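Phosphate-specific transport system accessory protein PhoU homolog (Streptococcus pneumoniae, PDB 2I0M) probably takes part in regulating phosphate uptake, as an all-helical, zinc-binding homodimer of the cytoplasm. Local coordinates at residues N47-H50 with A51-G55; L190-F193 with A194-A198; R203-Y206 with L207-E211. All coordinates share one frame; numbering follows the deposited sequence.

Interaction 1: N47-H50 with A51-G55; sequences NKDH and AINQG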
ATOM      1  N   ASN A  47      -7.126  20.178   1.479  1.00 39.93           N
ATOM      2  CA  ASN A  47      -7.413  20.635   2.833  1.00 40.21           C
ATOM      3  C   ASN A  47      -8.385  19.759   3.648  1.00 40.55           C
ATOM      4  O   ASN A  47      -8.357  19.785   4.883  1.00 40.76           O
ATOM      5  CB  ASN A  47      -7.854  22.096   2.804  1.00 39.96           C
ATOM      6  CG  ASN A  47      -6.722  23.027   2.370  1.00 40.36           C
ATOM      7  OD1 ASN A  47      -5.576  22.862   2.795  1.00 40.39           O
ATOM      8  ND2 ASN A  47      -7.037  24.001   1.512  1.00 39.43           N
ATOM      9  N   LYS A  48      -9.227  18.979   2.968  1.00 40.61           N
ATOM     10  CA  LYS A  48     -10.165  18.097   3.661  1.00 40.86           C
ATOM     11  C   LYS A  48      -9.613  16.706   3.951  1.00 40.41           C
ATOM     12  O   LYS A  48     -10.266  15.914   4.637  1.00 40.22           O
ATOM     13  CB  LYS A  48     -11.487  17.981   2.908  1.00 41.39           C
ATOM     14  CG  LYS A  48     -12.415  19.175   3.131  1.00 43.93           C
ATOM     15  CD  LYS A  48     -13.886  18.795   2.983  1.00 47.04           C
ATOM     16  CE  LYS A  48     -14.253  18.442   1.545  1.00 48.89           C
ATOM     17  NZ  LYS A  48     -15.578  19.054   1.171  1.00 48.67           N
ATOM     18  N   ASP A  49      -8.412  16.411   3.453  1.00 40.04           N
ATOM     19  CA  ASP A  49      -7.819  15.095   3.688  1.00 40.31           C
ATOM     20  C   ASP A  49      -7.724  14.727   5.179  1.00 40.12           C
ATOM     21  O   ASP A  49      -7.955  13.583   5.535  1.00 40.38           O
ATOM     22  CB  ASP A  49      -6.456  14.930   3.005  1.00 40.01           C
ATOM     23  CG  ASP A  49      -5.945  13.498   3.097  1.00 40.44           C
ATOM     24  OD1 ASP A  49      -6.424  12.624   2.330  1.00 41.29           O
ATOM     25  OD2 ASP A  49      -5.092  13.229   3.969  1.00 39.70           O
ATOM     26  N   HIS A  50      -7.424  15.695   6.039  1.00 39.91           N
ATOM     27  CA  HIS A  50      -7.289  15.435   7.479  1.00 40.38           C
ATOM     28  C   HIS A  50      -8.557  14.915   8.175  1.00 39.85           C
ATOM     29  O   HIS A  50      -8.460  14.223   9.192  1.00 39.76           O
ATOM     30  CB  HIS A  50      -6.756  16.661   8.239  1.00 40.91           C
ATOM     31  CG  HIS A  50      -6.400  16.360   9.661  1.00 43.25           C
ATOM     32  ND1 HIS A  50      -7.123  16.847  10.730  1.00 45.37           N
ATOM     33  CD2 HIS A  50      -5.429  15.574  10.188  1.00 45.22           C
ATOM     34  CE1 HIS A  50      -6.585  16.409  11.857  1.00 46.94           C
ATOM     35  NE2 HIS A  50      -5.563  15.624  11.556  1.00 47.04           N
ATOM     36  N   ALA A  51      -9.732  15.248   7.641  1.00 39.22           N
ATOM     37  CA  ALA A  51     -10.977  14.676   8.150  1.00 39.18           C
ATOM     38  C   ALA A  51     -11.049  13.146   7.940  1.00 38.90           C
ATOM     39  O   ALA A  51     -11.683  12.434   8.720  1.00 38.89           O
ATOM     40  CB  ALA A  51     -12.179  15.370   7.543  1.00 38.78           C
ATOM     41  N   ILE A  52     -10.379  12.643   6.908  1.00 38.79           N
ATOM     42  CA  ILE A  52     -10.308  11.191   6.682  1.00 38.75           C
ATOM     43  C   ILE A  52      -9.327  10.558   7.686  1.00 39.80           C
ATOM     44  O   ILE A  52      -9.589   9.479   8.235  1.00 39.67           O
ATOM     45  CB  ILE A  52      -9.926  10.840   5.216  1.00 38.77           C
ATOM     46  CG1 ILE A  52     -11.003  11.367   4.243  1.00 37.92           C
ATOM     47  CG2 ILE A  52      -9.760   9.304   5.050  1.00 39.29           C
ATOM     48  CD1 ILE A  52     -10.597  11.441   2.792  1.00 37.17           C
ATOM     49  N   ASN A  53      -8.208  11.243   7.937  1.00 40.26           N
ATOM     50  CA  ASN A  53      -7.275  10.821   8.965  1.00 40.56           C
ATOM     51  C   ASN A  53      -8.036  10.750  10.293  1.00 41.02           C
ATOM     52  O   ASN A  53      -8.042   9.703  10.952  1.00 41.35           O
ATOM     53  CB  ASN A  53      -6.107  11.806   9.063  1.00 40.68           C
ATOM     54  CG  ASN A  53      -5.077  11.636   7.950  1.00 41.19           C
ATOM     55  OD1 ASN A  53      -3.881  11.737   8.209  1.00 45.79           O
ATOM     56  ND2 ASN A  53      -5.522  11.413   6.718  1.00 38.23           N
ATOM     57  N   GLN A  54      -8.712  11.852  10.646  1.00 41.18           N
ATOM     58  CA  GLN A  54      -9.532  11.961  11.870  1.00 40.85           C
ATOM     59  C   GLN A  54     -10.577  10.860  12.025  1.00 41.26           C
ATOM     60  O   GLN A  54     -10.742  10.314  13.124  1.00 41.16           O
ATOM     61  CB  GLN A  54     -10.224  13.330  11.955  1.00 40.57           C
ATOM     62  CG  GLN A  54      -9.418  14.390  12.671  1.00 39.37           C
ATOM     63  CD  GLN A  54     -10.213  15.666  12.930  1.00 40.49           C
ATOM     64  OE1 GLN A  54     -10.933  16.155  12.062  1.00 39.51           O
ATOM     65  NE2 GLN A  54     -10.076  16.213  14.136  1.00 40.26           N
ATOM     66  N   GLY A  55     -11.273  10.548  10.931  1.00 41.36           N
ATOM     67  CA  GLY A  55     -12.317   9.530  10.927  1.00 42.26           C
ATOM     68  C   GLY A  55     -11.757   8.142  11.178  1.00 43.09           C
ATOM     69  O   GLY A  55     -12.389   7.318  11.841  1.00 43.18           O
TER
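The imidazole of H50 and the amide of Q54, one helical turn apart, illustrate how two flat polar groups can meet through carbon. Q54 approaches the ring obliquely, its methylene CG lying 3.6 Å from CE1 of H50, while the amide beyond it is turned 27° from the ring plane. CB of N53 also comes obliquely, 4.0 Å from CD2. The first torsion of H50 (chi1 -171°) sets CG opposite the backbone nitrogen and so brings the ring near the following turn. In a second flat pair, D49 and N53, the side chains cross obliquely: the carboxylate and amide planes are 73° apart, and OD2 of D49 lies 3.3 Å from ND2 of N53.

These contacts run along helix 39-66, one of the long helices of the PhoU fold, in a turn of mixed backbone bonding. A51 N donates to K48 O at 3.1 Å and I52 N to D49 O at 2.9 Å, both bonds of the i to i+3 kind found in a 3-10 turn. The i to i+4 bond from N53 N to D49 O is weak. Regular alpha-helical bonding is clear at Q54 N, which reaches H50 O at 2.8 Å in a nearly straight bond.

I52 turns to the bundle interior, packing on L19, L22 and T26 of helix 5-35. On the polar side, N53 touches D95, which together with E91 binds zinc, and the side chain of N53 is about 5 Å from a bound zinc ion. D49 OD2 is close to carboxylates of D95 and of D214 of the second subunit, a crowding of like charges that may raise its affinity for a proton, though the nearby zinc would act the other way, and L212 of the second subunit packs on N53.

Interaction 2: L190-F193 with A194-A198; sequences LERF and ADYIA. With ZN (zinc ion), chain B.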
ATOM      1  N   LEU A 190      -4.008   6.290  -8.941  1.00 40.02           N
ATOM      2  CA  LEU A 190      -5.165   5.460  -9.247  1.00 40.00           C
ATOM      3  C   LEU A 190      -4.821   3.995  -9.109  1.00 40.66           C
ATOM      4  O   LEU A 190      -5.621   3.209  -8.598  1.00 40.75           O
ATOM      5  CB  LEU A 190      -5.673   5.725 -10.673  1.00 39.90           C
ATOM      6  CG  LEU A 190      -6.618   6.904 -10.895  1.00 38.83           C
ATOM      7  CD1 LEU A 190      -6.902   7.115 -12.375  1.00 37.05           C
ATOM      8  CD2 LEU A 190      -7.912   6.675 -10.122  1.00 38.89           C
ATOM      9  N   GLU A 191      -3.631   3.623  -9.579  1.00 41.17           N
ATOM     10  CA  GLU A 191      -3.194   2.247  -9.498  1.00 41.99           C
ATOM     11  C   GLU A 191      -3.092   1.814  -8.017  1.00 42.82           C
ATOM     12  O   GLU A 191      -3.566   0.732  -7.678  1.00 43.29           O
ATOM     13  CB  GLU A 191      -1.883   2.045 -10.279  1.00 42.06           C
ATOM     14  CG  GLU A 191      -1.508   0.580 -10.553  1.00 43.12           C
ATOM     15  CD  GLU A 191      -0.976  -0.155  -9.317  1.00 43.58           C
ATOM     16  OE1 GLU A 191      -0.366   0.499  -8.443  1.00 43.45           O
ATOM     17  OE2 GLU A 191      -1.168  -1.388  -9.224  1.00 44.05           O
ATOM     18  N   ARG A 192      -2.503   2.661  -7.159  1.00 43.55           N
ATOM     19  CA  ARG A 192      -2.434   2.431  -5.699  1.00 44.73           C
ATOM     20  C   ARG A 192      -3.798   2.383  -5.014  1.00 44.40           C
ATOM     21  O   ARG A 192      -4.059   1.479  -4.216  1.00 44.76           O
ATOM     22  CB  ARG A 192      -1.578   3.491  -4.991  1.00 45.34           C
ATOM     23  CG  ARG A 192      -0.149   3.554  -5.414  1.00 48.83           C
ATOM     24  CD  ARG A 192       0.607   2.327  -4.982  1.00 57.55           C
ATOM     25  NE  ARG A 192       1.099   2.448  -3.607  1.00 62.80           N
ATOM     26  CZ  ARG A 192       0.435   2.018  -2.543  1.00 65.87           C
ATOM     27  NH1 ARG A 192      -0.745   1.416  -2.687  1.00 69.29           N
ATOM     28  NH2 ARG A 192       0.959   2.168  -1.340  1.00 67.84           N
ATOM     29  N   PHE A 193      -4.643   3.369  -5.308  1.00 44.20           N
ATOM     30  CA  PHE A 193      -6.050   3.392  -4.887  1.00 43.90           C
ATOM     31  C   PHE A 193      -6.707   2.034  -5.075  1.00 44.00           C
ATOM     32  O   PHE A 193      -7.283   1.482  -4.143  1.00 43.68           O
ATOM     33  CB  PHE A 193      -6.802   4.450  -5.705  1.00 43.68           C
ATOM     34  CG  PHE A 193      -8.221   4.683  -5.287  1.00 42.96           C
ATOM     35  CD1 PHE A 193      -8.523   5.548  -4.240  1.00 43.71           C
ATOM     36  CD2 PHE A 193      -9.267   4.099  -5.990  1.00 44.07           C
ATOM     37  CE1 PHE A 193      -9.860   5.802  -3.878  1.00 43.20           C
ATOM     38  CE2 PHE A 193     -10.602   4.339  -5.632  1.00 44.93           C
ATOM     39  CZ  PHE A 193     -10.894   5.194  -4.574  1.00 43.93           C
ATOM     40  N   ALA A 194      -6.585   1.495  -6.283  1.00 44.39           N
ATOM     41  CA  ALA A 194      -7.209   0.227  -6.644  1.00 44.85           C
ATOM     42  C   ALA A 194      -6.561  -0.977  -5.955  1.00 44.90           C
ATOM     43  O   ALA A 194      -7.237  -1.937  -5.603  1.00 45.49           O
ATOM     44  CB  ALA A 194      -7.223   0.052  -8.161  1.00 44.53           C
ATOM     45  N   ASP A 195      -5.254  -0.917  -5.759  1.00 45.09           N
ATOM     46  CA  ASP A 195      -4.548  -1.921  -4.993  1.00 44.88           C
ATOM     47  C   ASP A 195      -5.070  -2.025  -3.552  1.00 43.43           C
ATOM     48  O   ASP A 195      -5.292  -3.132  -3.058  1.00 42.44           O
ATOM     49  CB  ASP A 195      -3.050  -1.616  -4.986  1.00 46.32           C
ATOM     50  CG  ASP A 195      -2.310  -2.257  -6.138  1.00 50.91           C
ATOM     51  OD1 ASP A 195      -2.856  -3.197  -6.767  1.00 56.63           O
ATOM     52  OD2 ASP A 195      -1.148  -1.837  -6.410  1.00 57.07           O
ATOM     53  N   TYR A 196      -5.246  -0.889  -2.872  1.00 41.86           N
ATOM     54  CA  TYR A 196      -5.842  -0.916  -1.519  1.00 41.36           C
ATOM     55  C   TYR A 196      -7.253  -1.521  -1.456  1.00 40.61           C
ATOM     56  O   TYR A 196      -7.578  -2.233  -0.507  1.00 39.76           O
ATOM     57  CB  TYR A 196      -5.826   0.462  -0.845  1.00 41.11           C
ATOM     58  CG  TYR A 196      -4.447   0.902  -0.425  1.00 41.31           C
ATOM     59  CD1 TYR A 196      -3.733   0.199   0.553  1.00 40.98           C
ATOM     60  CD2 TYR A 196      -3.835   2.015  -1.012  1.00 42.30           C
ATOM     61  CE1 TYR A 196      -2.433   0.593   0.947  1.00 38.28           C
ATOM     62  CE2 TYR A 196      -2.541   2.410  -0.627  1.00 40.64           C
ATOM     63  CZ  TYR A 196      -1.867   1.701   0.353  1.00 40.40           C
ATOM     64  OH  TYR A 196      -0.603   2.091   0.730  1.00 43.22           O
ATOM     65  N   ILE A 197      -8.085  -1.230  -2.455  1.00 40.60           N
ATOM     66  CA  ILE A 197      -9.405  -1.876  -2.591  1.00 40.67           C
ATOM     67  C   ILE A 197      -9.263  -3.401  -2.600  1.00 41.31           C
ATOM     68  O   ILE A 197     -10.032  -4.105  -1.925  1.00 41.71           O
ATOM     69  CB  ILE A 197     -10.148  -1.406  -3.870  1.00 40.71           C
ATOM     70  CG1 ILE A 197     -10.476   0.093  -3.764  1.00 39.89           C
ATOM     71  CG2 ILE A 197     -11.415  -2.220  -4.102  1.00 40.21           C
ATOM     72  CD1 ILE A 197     -10.925   0.733  -5.065  1.00 40.94           C
ATOM     73  N   ALA A 198      -8.284  -3.896  -3.364  1.00 41.17           N
ATOM     74  CA  ALA A 198      -7.997  -5.317  -3.468  1.00 41.71           C
ATOM     75  C   ALA A 198      -7.548  -5.881  -2.109  1.00 41.77           C
ATOM     76  O   ALA A 198      -7.981  -6.951  -1.709  1.00 42.59           O
ATOM     77  CB  ALA A 198      -6.911  -5.560  -4.540  1.00 41.92           C
TER
HETATM   78 ZN    ZN B 217      -2.655  -2.708  -9.234  1.00 57.88          ZN
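A zinc ion joins E191 and D195 across one turn of helix 177-209: E191 OE2 binds zinc at 2.0 Å and D195 OD1 at a longer 2.5 Å. D156 of helix 152-168 binds the same ion, and D152 belongs to the site as well. The two acidic residues, spaced by four, form an ExxxD pair of the kind that PhoU proteins use to hold metals. E191 reaches forward along the helix because its chain bends at the second torsion (chi2 -75°), and its carboxylate stands 81° from that of D195.

Next along the helix, R192 NH2 donates to Y196 OH at 2.6 Å, with the hydroxyl oxygen near the guanidinium edge, slightly out of its plane. Two bends in the arginine chain fold it over the turn. The guanidinium and phenol planes make an angle of 41°. Beneath them the main chain is bonded as a regular alpha helix, as in Y196 N to R192 O at 3.0 Å.

On another side of the helix the packing is apolar, F193 CE2 meeting I197 CD1 at 3.7 Å, with L130 of helix 117-136 touching both. R192 also packs on D195 of the second subunit and lies close to that subunit's R192.

The oxygens E191 OE2 and D195 OD2 are only 2.8 Å apart, and both are acceptors; the positive charge of the metal probably offsets their repulsion and favours ionised carboxylates.

Interaction 3: R203-Y206 with L207-E211; sequences RLVY and LETGE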
ATOM      1  N   ARG A 203      -8.971  -8.994   3.000  1.00 42.41           N
ATOM      2  CA  ARG A 203      -9.401  -8.917   4.400  1.00 42.68           C
ATOM      3  C   ARG A 203     -10.808  -9.489   4.583  1.00 41.97           C
ATOM      4  O   ARG A 203     -11.113 -10.122   5.591  1.00 41.69           O
ATOM      5  CB  ARG A 203      -9.385  -7.446   4.853  1.00 42.56           C
ATOM      6  CG  ARG A 203      -9.273  -7.235   6.340  1.00 43.31           C
ATOM      7  CD  ARG A 203      -7.810  -7.279   6.836  1.00 45.59           C
ATOM      8  NE  ARG A 203      -7.545  -8.519   7.554  1.00 45.79           N
ATOM      9  CZ  ARG A 203      -6.471  -8.769   8.293  1.00 43.32           C
ATOM     10  NH1 ARG A 203      -5.519  -7.858   8.451  1.00 40.93           N
ATOM     11  NH2 ARG A 203      -6.369  -9.952   8.887  1.00 43.22           N
ATOM     12  N   LEU A 204     -11.661  -9.242   3.597  1.00 41.92           N
ATOM     13  CA  LEU A 204     -13.017  -9.790   3.576  1.00 42.03           C
ATOM     14  C   LEU A 204     -12.983 -11.317   3.404  1.00 42.01           C
ATOM     15  O   LEU A 204     -13.760 -12.035   4.048  1.00 41.55           O
ATOM     16  CB  LEU A 204     -13.821  -9.115   2.461  1.00 42.03           C
ATOM     17  CG  LEU A 204     -15.289  -8.684   2.589  1.00 43.54           C
ATOM     18  CD1 LEU A 204     -15.713  -8.417   4.034  1.00 43.96           C
ATOM     19  CD2 LEU A 204     -15.548  -7.441   1.696  1.00 42.06           C
ATOM     20  N   VAL A 205     -12.069 -11.825   2.572  1.00 41.91           N
ATOM     21  CA  VAL A 205     -11.994 -13.285   2.412  1.00 43.00           C
ATOM     22  C   VAL A 205     -11.491 -13.934   3.706  1.00 42.84           C
ATOM     23  O   VAL A 205     -12.025 -14.954   4.126  1.00 42.31           O
ATOM     24  CB  VAL A 205     -11.289 -13.773   1.078  1.00 42.70           C
ATOM     25  CG1 VAL A 205      -9.943 -13.163   0.910  1.00 45.04           C
ATOM     26  CG2 VAL A 205     -11.153 -15.307   1.032  1.00 42.83           C
ATOM     27  N   TYR A 206     -10.504 -13.296   4.345  1.00 43.15           N
ATOM     28  CA  TYR A 206      -9.995 -13.677   5.662  1.00 43.32           C
ATOM     29  C   TYR A 206     -11.089 -13.710   6.732  1.00 43.43           C
ATOM     30  O   TYR A 206     -11.055 -14.530   7.646  1.00 42.77           O
ATOM     31  CB  TYR A 206      -8.869 -12.718   6.079  1.00 44.24           C
ATOM     32  CG  TYR A 206      -8.724 -12.517   7.568  1.00 44.25           C
ATOM     33  CD1 TYR A 206      -7.866 -13.324   8.329  1.00 45.96           C
ATOM     34  CD2 TYR A 206      -9.437 -11.513   8.216  1.00 44.20           C
ATOM     35  CE1 TYR A 206      -7.731 -13.128   9.718  1.00 46.53           C
ATOM     36  CE2 TYR A 206      -9.321 -11.309   9.580  1.00 45.50           C
ATOM     37  CZ  TYR A 206      -8.466 -12.104  10.325  1.00 46.79           C
ATOM     38  OH  TYR A 206      -8.378 -11.875  11.682  1.00 48.55           O
ATOM     39  N   LEU A 207     -12.046 -12.800   6.619  1.00 43.75           N
ATOM     40  CA  LEU A 207     -13.136 -12.715   7.579  1.00 44.17           C
ATOM     41  C   LEU A 207     -14.061 -13.950   7.486  1.00 44.84           C
ATOM     42  O   LEU A 207     -14.429 -14.546   8.500  1.00 45.06           O
ATOM     43  CB  LEU A 207     -13.882 -11.386   7.390  1.00 44.21           C
ATOM     44  CG  LEU A 207     -15.130 -11.032   8.201  1.00 44.31           C
ATOM     45  CD1 LEU A 207     -14.913 -11.185   9.708  1.00 44.06           C
ATOM     46  CD2 LEU A 207     -15.592  -9.632   7.848  1.00 43.30           C
ATOM     47  N   GLU A 208     -14.403 -14.359   6.274  1.00 45.59           N
ATOM     48  CA  GLU A 208     -15.234 -15.535   6.096  1.00 46.71           C
ATOM     49  C   GLU A 208     -14.450 -16.823   6.288  1.00 47.50           C
ATOM     50  O   GLU A 208     -14.966 -17.804   6.812  1.00 47.44           O
ATOM     51  CB  GLU A 208     -15.908 -15.527   4.725  1.00 46.79           C
ATOM     52  CG  GLU A 208     -16.880 -16.709   4.557  1.00 48.18           C
ATOM     53  CD  GLU A 208     -18.062 -16.412   3.665  1.00 48.34           C
ATOM     54  OE1 GLU A 208     -17.934 -15.603   2.735  1.00 48.51           O
ATOM     55  OE2 GLU A 208     -19.130 -17.007   3.897  1.00 51.15           O
ATOM     56  N   THR A 209     -13.187 -16.786   5.887  1.00 48.70           N
ATOM     57  CA  THR A 209     -12.328 -17.952   5.787  1.00 49.78           C
ATOM     58  C   THR A 209     -11.543 -18.228   7.072  1.00 50.52           C
ATOM     59  O   THR A 209     -11.471 -19.367   7.521  1.00 50.53           O
ATOM     60  CB  THR A 209     -11.403 -17.758   4.567  1.00 49.89           C
ATOM     61  OG1 THR A 209     -12.126 -18.130   3.386  1.00 50.76           O
ATOM     62  CG2 THR A 209     -10.143 -18.571   4.656  1.00 51.31           C
ATOM     63  N   GLY A 210     -10.966 -17.191   7.668  1.00 51.66           N
ATOM     64  CA  GLY A 210     -10.138 -17.348   8.864  1.00 53.11           C
ATOM     65  C   GLY A 210      -8.650 -17.270   8.566  1.00 54.22           C
ATOM     66  O   GLY A 210      -7.821 -17.351   9.467  1.00 54.09           O
ATOM     67  N   GLU A 211      -8.325 -17.112   7.289  1.00 55.47           N
ATOM     68  CA  GLU A 211      -6.955 -17.067   6.818  1.00 56.92           C
ATOM     69  C   GLU A 211      -6.825 -15.939   5.812  1.00 57.58           C
ATOM     70  O   GLU A 211      -7.637 -15.820   4.896  1.00 57.59           O
ATOM     71  CB  GLU A 211      -6.585 -18.395   6.156  1.00 56.76           C
ATOM     72  CG  GLU A 211      -5.118 -18.513   5.718  1.00 57.29           C
ATOM     73  CD  GLU A 211      -4.695 -19.947   5.442  1.00 58.32           C
ATOM     74  OE1 GLU A 211      -5.495 -20.884   5.723  1.00 59.74           O
ATOM     75  OE2 GLU A 211      -3.555 -20.146   4.946  1.00 60.61           O
TER
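The carbonyl oxygen of Y206 is gripped by more than one donor: G210 N reaches it at 2.7 Å, and R78 NE of helix 74-105 adds a weak bond. This is the C-terminal end of helix 177-209, where G210 is the first residue to leave the helical conformation, with positive phi (103°), at which a side chain would press on the preceding carbonyl. One residue earlier, T209 N closes a turn on V205 O at 2.8 Å. The first torsion of V205 (chi1 53°) sets CG2 opposite the backbone nitrogen, where it lies beside T209 OG1, 3.8 Å away.

L207 takes the apolar side: its CD2 meets L204 CD1 at 4.0 Å, with F137 against L204 and H140 against L207. The ring of Y206 has R203 NH2 over one face, 3.2 Å above the plane, while the guanidinium makes its salt bridge through NH1 with E60 of the second subunit. E208 OE1 accepts a hydrogen bond from the backbone N of A142, at the start of helix 142-150.

Beyond the glycine the chain doubles back along Y206, setting E211 C at the ring edge, 3.8 Å from CD1, and E211 O 3.3 Å from Y206 CA in a CA-H...O contact.

In the fold
Interactions 2 and 3 share helix 177-209, with centres about 19 Å apart, whereas interaction 1 lies on helix 39-66. Interaction 2 is buried near the middle of the chain, and its chemistry is that of a metal site beside an apolar core. Interactions 1 and 3 are partly buried and farther out: the first has a 3-10-like turn beside acidic groups, the third ends its helix at a glycine. All three touch the second subunit, so the dimer brings distant regions together. Interactions 1 and 3 of one chain are about 28 Å apart between centres, yet E211 of one subunit comes close to H50 of the other.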